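Local coordinates for protein alpha-2,3/8-sialyltransferase (Campylobacter jejuni, PDB 1RO7) that probably transfers sialic acid from CMP-sialic acid to acceptor sugars, forming alpha-2,3 and alpha-2,8 linkages, at residues D37-G42 and I232-N237. The protein carries 1 engineered substitution. Sequence-based numbering, arbitrary orientation.
Sequences DKYYLG and IIQEKN
The phenol ring of Y39 carries the aliphatic chain of K236 over one face, K236 CG lying 3.4 Å from Y39 CE1 in a CH-pi contact displaced toward the ring's rim. The lysine crosses the tyrosine at about a right angle, and a bend at its third torsion (chi3 65°) leaves the ammonium high above the same face and off its centre; K236 NZ is 5.2 Å from the Y39 ring centroid, too far for more than a weak cation-pi attraction. That buried charge is held instead by E36 O and Y71 OH, while Y71 also packs edge-to-face with Y39, whose own hydroxyl is hydrogen-bonded to E70 O. Q234 runs alongside Y39, its amide plane inclined by 60° to the ring. The Y40 ring has K38 CB over one face, near the rim, and the CG2 methyl of I233 approaches it obliquely. This methyl presses closely on the lysine chain, 3.5 Å from K38 CB.

On the side of the strand pair bearing K38 and E235, the two side chains point the same way and close a salt bridge, K38 NZ to E235 OE1 at 2.8 Å, the ammonium standing above the carboxylate plane. A bend at the second torsion of E235 (chi2 86°) turns its carboxylate back to this partner. Between the backbones, Y39 N donates a nearly straight bond to Q234 O (2.9 Å). A water then bridges where the strands part, donating to Y39 O and accepting from Q234 N at 2.7 Å. With Y39 at the centre of an inverse gamma turn, the arrangement is a minimal two-stranded antiparallel ribbon, separate from the parallel Rossmann-type sheet, that ties the 232-237 segment to the connection between strands 25-30 and 44-50.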
ATOM      1  N   ASP A  37      32.046  -5.092  29.393  1.00 39.22           N
ATOM      2  CA  ASP A  37      32.488  -4.507  30.659  1.00 41.23           C
ATOM      3  C   ASP A  37      33.411  -3.306  30.462  1.00 41.95           C
ATOM      4  O   ASP A  37      33.779  -2.626  31.419  1.00 43.21           O
ATOM      5  CB  ASP A  37      33.190  -5.565  31.518  1.00 43.42           C
ATOM      6  CG  ASP A  37      34.457  -6.090  30.878  1.00 44.92           C
ATOM      7  OD1 ASP A  37      35.110  -6.964  31.484  1.00 48.51           O
ATOM      8  OD2 ASP A  37      34.802  -5.631  29.772  1.00 47.57           O
ATOM      9  N   LYS A  38      33.784  -3.053  29.213  1.00 42.39           N
ATOM     10  CA  LYS A  38      34.647  -1.927  28.876  1.00 42.22           C
ATOM     11  C   LYS A  38      34.152  -1.372  27.547  1.00 41.09           C
ATOM     12  O   LYS A  38      33.595  -2.113  26.738  1.00 40.74           O
ATOM     13  CB  LYS A  38      36.096  -2.392  28.713  1.00 43.20           C
ATOM     14  CG  LYS A  38      36.620  -3.230  29.861  1.00 46.90           C
ATOM     15  CD  LYS A  38      38.013  -3.763  29.561  1.00 47.70           C
ATOM     16  CE  LYS A  38      38.511  -4.624  30.703  1.00 49.55           C
ATOM     17  NZ  LYS A  38      38.483  -3.866  31.984  1.00 51.29           N
ATOM     18  N   TYR A  39      34.340  -0.076  27.320  1.00 39.45           N
ATOM     19  CA  TYR A  39      33.914   0.519  26.061  1.00 39.62           C
ATOM     20  C   TYR A  39      34.945   0.193  24.984  1.00 40.00           C
ATOM     21  O   TYR A  39      35.677   1.069  24.517  1.00 40.14           O
ATOM     22  CB  TYR A  39      33.756   2.034  26.197  1.00 38.92           C
ATOM     23  CG  TYR A  39      32.525   2.454  26.970  1.00 39.89           C
ATOM     24  CD1 TYR A  39      32.630   2.988  28.253  1.00 40.30           C
ATOM     25  CD2 TYR A  39      31.251   2.320  26.413  1.00 38.64           C
ATOM     26  CE1 TYR A  39      31.499   3.387  28.964  1.00 40.30           C
ATOM     27  CE2 TYR A  39      30.113   2.713  27.115  1.00 40.11           C
ATOM     28  CZ  TYR A  39      30.244   3.247  28.389  1.00 41.17           C
ATOM     29  OH  TYR A  39      29.128   3.660  29.081  1.00 41.18           O
ATOM     30  N   TYR A  40      34.989  -1.078  24.600  1.00 39.91           N
ATOM     31  CA  TYR A  40      35.923  -1.556  23.591  1.00 40.42           C
ATOM     32  C   TYR A  40      35.899  -0.739  22.310  1.00 39.96           C
ATOM     33  O   TYR A  40      36.845  -0.790  21.528  1.00 40.04           O
ATOM     34  CB  TYR A  40      35.638  -3.024  23.270  1.00 41.26           C
ATOM     35  CG  TYR A  40      35.858  -3.949  24.445  1.00 43.26           C
ATOM     36  CD1 TYR A  40      37.127  -4.102  25.009  1.00 44.08           C
ATOM     37  CD2 TYR A  40      34.797  -4.649  25.012  1.00 43.14           C
ATOM     38  CE1 TYR A  40      37.332  -4.928  26.112  1.00 45.74           C
ATOM     39  CE2 TYR A  40      34.989  -5.476  26.116  1.00 45.01           C
ATOM     40  CZ  TYR A  40      36.256  -5.610  26.661  1.00 45.71           C
ATOM     41  OH  TYR A  40      36.440  -6.415  27.762  1.00 48.22           O
ATOM     42  N   LEU A  41      34.822   0.010  22.085  1.00 39.33           N
ATOM     43  CA  LEU A  41      34.725   0.826  20.878  1.00 38.31           C
ATOM     44  C   LEU A  41      34.103   2.191  21.130  1.00 36.88           C
ATOM     45  O   LEU A  41      33.603   2.838  20.209  1.00 37.93           O
ATOM     46  CB  LEU A  41      33.937   0.083  19.796  1.00 37.63           C
ATOM     47  CG  LEU A  41      34.640  -1.147  19.218  1.00 38.90           C
ATOM     48  CD1 LEU A  41      33.709  -1.892  18.272  1.00 36.63           C
ATOM     49  CD2 LEU A  41      35.912  -0.707  18.493  1.00 39.06           C
ATOM     50  N   GLY A  42      34.140   2.630  22.381  1.00 36.66           N
ATOM     51  CA  GLY A  42      33.583   3.926  22.719  1.00 37.16           C
ATOM     52  C   GLY A  42      32.107   3.875  23.058  1.00 36.83           C
ATOM     53  O   GLY A  42      31.457   2.840  22.892  1.00 35.67           O
ATOM     54  N   ILE A 232      42.602   3.893  23.903  1.00 71.13           N
ATOM     55  CA  ILE A 232      42.275   4.118  25.312  1.00 70.17           C
ATOM     56  C   ILE A 232      40.871   3.598  25.612  1.00 68.84           C
ATOM     57  O   ILE A 232      39.871   4.246  25.302  1.00 67.96           O
ATOM     58  CB  ILE A 232      42.331   5.615  25.696  1.00 71.05           C
ATOM     59  CG1 ILE A 232      43.749   6.153  25.487  1.00 71.88           C
ATOM     60  CG2 ILE A 232      41.896   5.798  27.145  1.00 70.92           C
ATOM     61  CD1 ILE A 232      43.895   7.629  25.784  1.00 72.58           C
ATOM     62  N   ILE A 233      40.807   2.419  26.220  1.00 67.61           N
ATOM     63  CA  ILE A 233      39.535   1.800  26.555  1.00 65.93           C
ATOM     64  C   ILE A 233      39.015   2.326  27.885  1.00 64.90           C
ATOM     65  O   ILE A 233      39.687   2.214  28.910  1.00 64.31           O
ATOM     66  CB  ILE A 233      39.669   0.264  26.653  1.00 66.23           C
ATOM     67  CG1 ILE A 233      40.211  -0.305  25.340  1.00 66.28           C
ATOM     68  CG2 ILE A 233      38.321  -0.357  26.968  1.00 65.96           C
ATOM     69  CD1 ILE A 233      41.667   0.018  25.074  1.00 66.56           C
ATOM     70  N   GLN A 234      37.819   2.904  27.864  1.00 63.51           N
ATOM     71  CA  GLN A 234      37.214   3.432  29.077  1.00 62.22           C
ATOM     72  C   GLN A 234      36.588   2.285  29.856  1.00 61.31           C
ATOM     73  O   GLN A 234      36.019   1.364  29.271  1.00 60.68           O
ATOM     74  CB  GLN A 234      36.139   4.463  28.740  1.00 62.89           C
ATOM     75  CG  GLN A 234      35.636   5.222  29.953  1.00 64.40           C
ATOM     76  CD  GLN A 234      34.436   6.089  29.644  1.00 65.32           C
ATOM     77  OE1 GLN A 234      34.416   6.816  28.649  1.00 66.13           O
ATOM     78  NE2 GLN A 234      33.427   6.028  30.506  1.00 65.57           N
ATOM     79  N   GLU A 235      36.693   2.347  31.177  1.00 60.29           N
ATOM     80  CA  GLU A 235      36.143   1.305  32.035  1.00 58.97           C
ATOM     81  C   GLU A 235      34.648   1.538  32.255  1.00 56.88           C
ATOM     82  O   GLU A 235      34.150   2.648  32.056  1.00 55.74           O
ATOM     83  CB  GLU A 235      36.867   1.311  33.385  1.00 60.76           C
ATOM     84  CG  GLU A 235      36.800  -0.008  34.135  1.00 63.14           C
ATOM     85  CD  GLU A 235      37.899  -0.972  33.720  1.00 64.39           C
ATOM     86  OE1 GLU A 235      38.091  -1.176  32.503  1.00 64.91           O
ATOM     87  OE2 GLU A 235      38.570  -1.528  34.616  1.00 65.00           O
ATOM     88  N   LYS A 236      33.939   0.486  32.657  1.00 54.01           N
ATOM     89  CA  LYS A 236      32.506   0.578  32.926  1.00 51.95           C
ATOM     90  C   LYS A 236      32.219   0.070  34.334  1.00 51.60           C
ATOM     91  O   LYS A 236      32.690  -0.997  34.729  1.00 50.88           O
ATOM     92  CB  LYS A 236      31.701  -0.237  31.902  1.00 49.91           C
ATOM     93  CG  LYS A 236      31.714   0.351  30.493  1.00 47.49           C
ATOM     94  CD  LYS A 236      30.951  -0.513  29.491  1.00 45.40           C
ATOM     95  CE  LYS A 236      29.460  -0.573  29.803  1.00 44.80           C
ATOM     96  NZ  LYS A 236      28.729  -1.469  28.859  1.00 40.94           N
ATOM     97  N   ASN A 237      31.444   0.846  35.086  1.00 51.72           N
ATOM     98  CA  ASN A 237      31.096   0.493  36.458  1.00 51.62           C
ATOM     99  C   ASN A 237      29.600   0.619  36.704  1.00 50.27           C
ATOM    100  O   ASN A 237      28.970   1.574  36.251  1.00 50.04           O
ATOM    101  CB  ASN A 237      31.852   1.401  37.429  1.00 53.48           C
ATOM    102  CG  ASN A 237      33.349   1.169  37.395  1.00 55.77           C
ATOM    103  OD1 ASN A 237      33.835   0.118  37.815  1.00 56.93           O
ATOM    104  ND2 ASN A 237      34.091   2.146  36.882  1.00 56.63           N
TER
HETATM  105  O   HOH W   1      36.663   3.290  25.455  1.00 41.00           O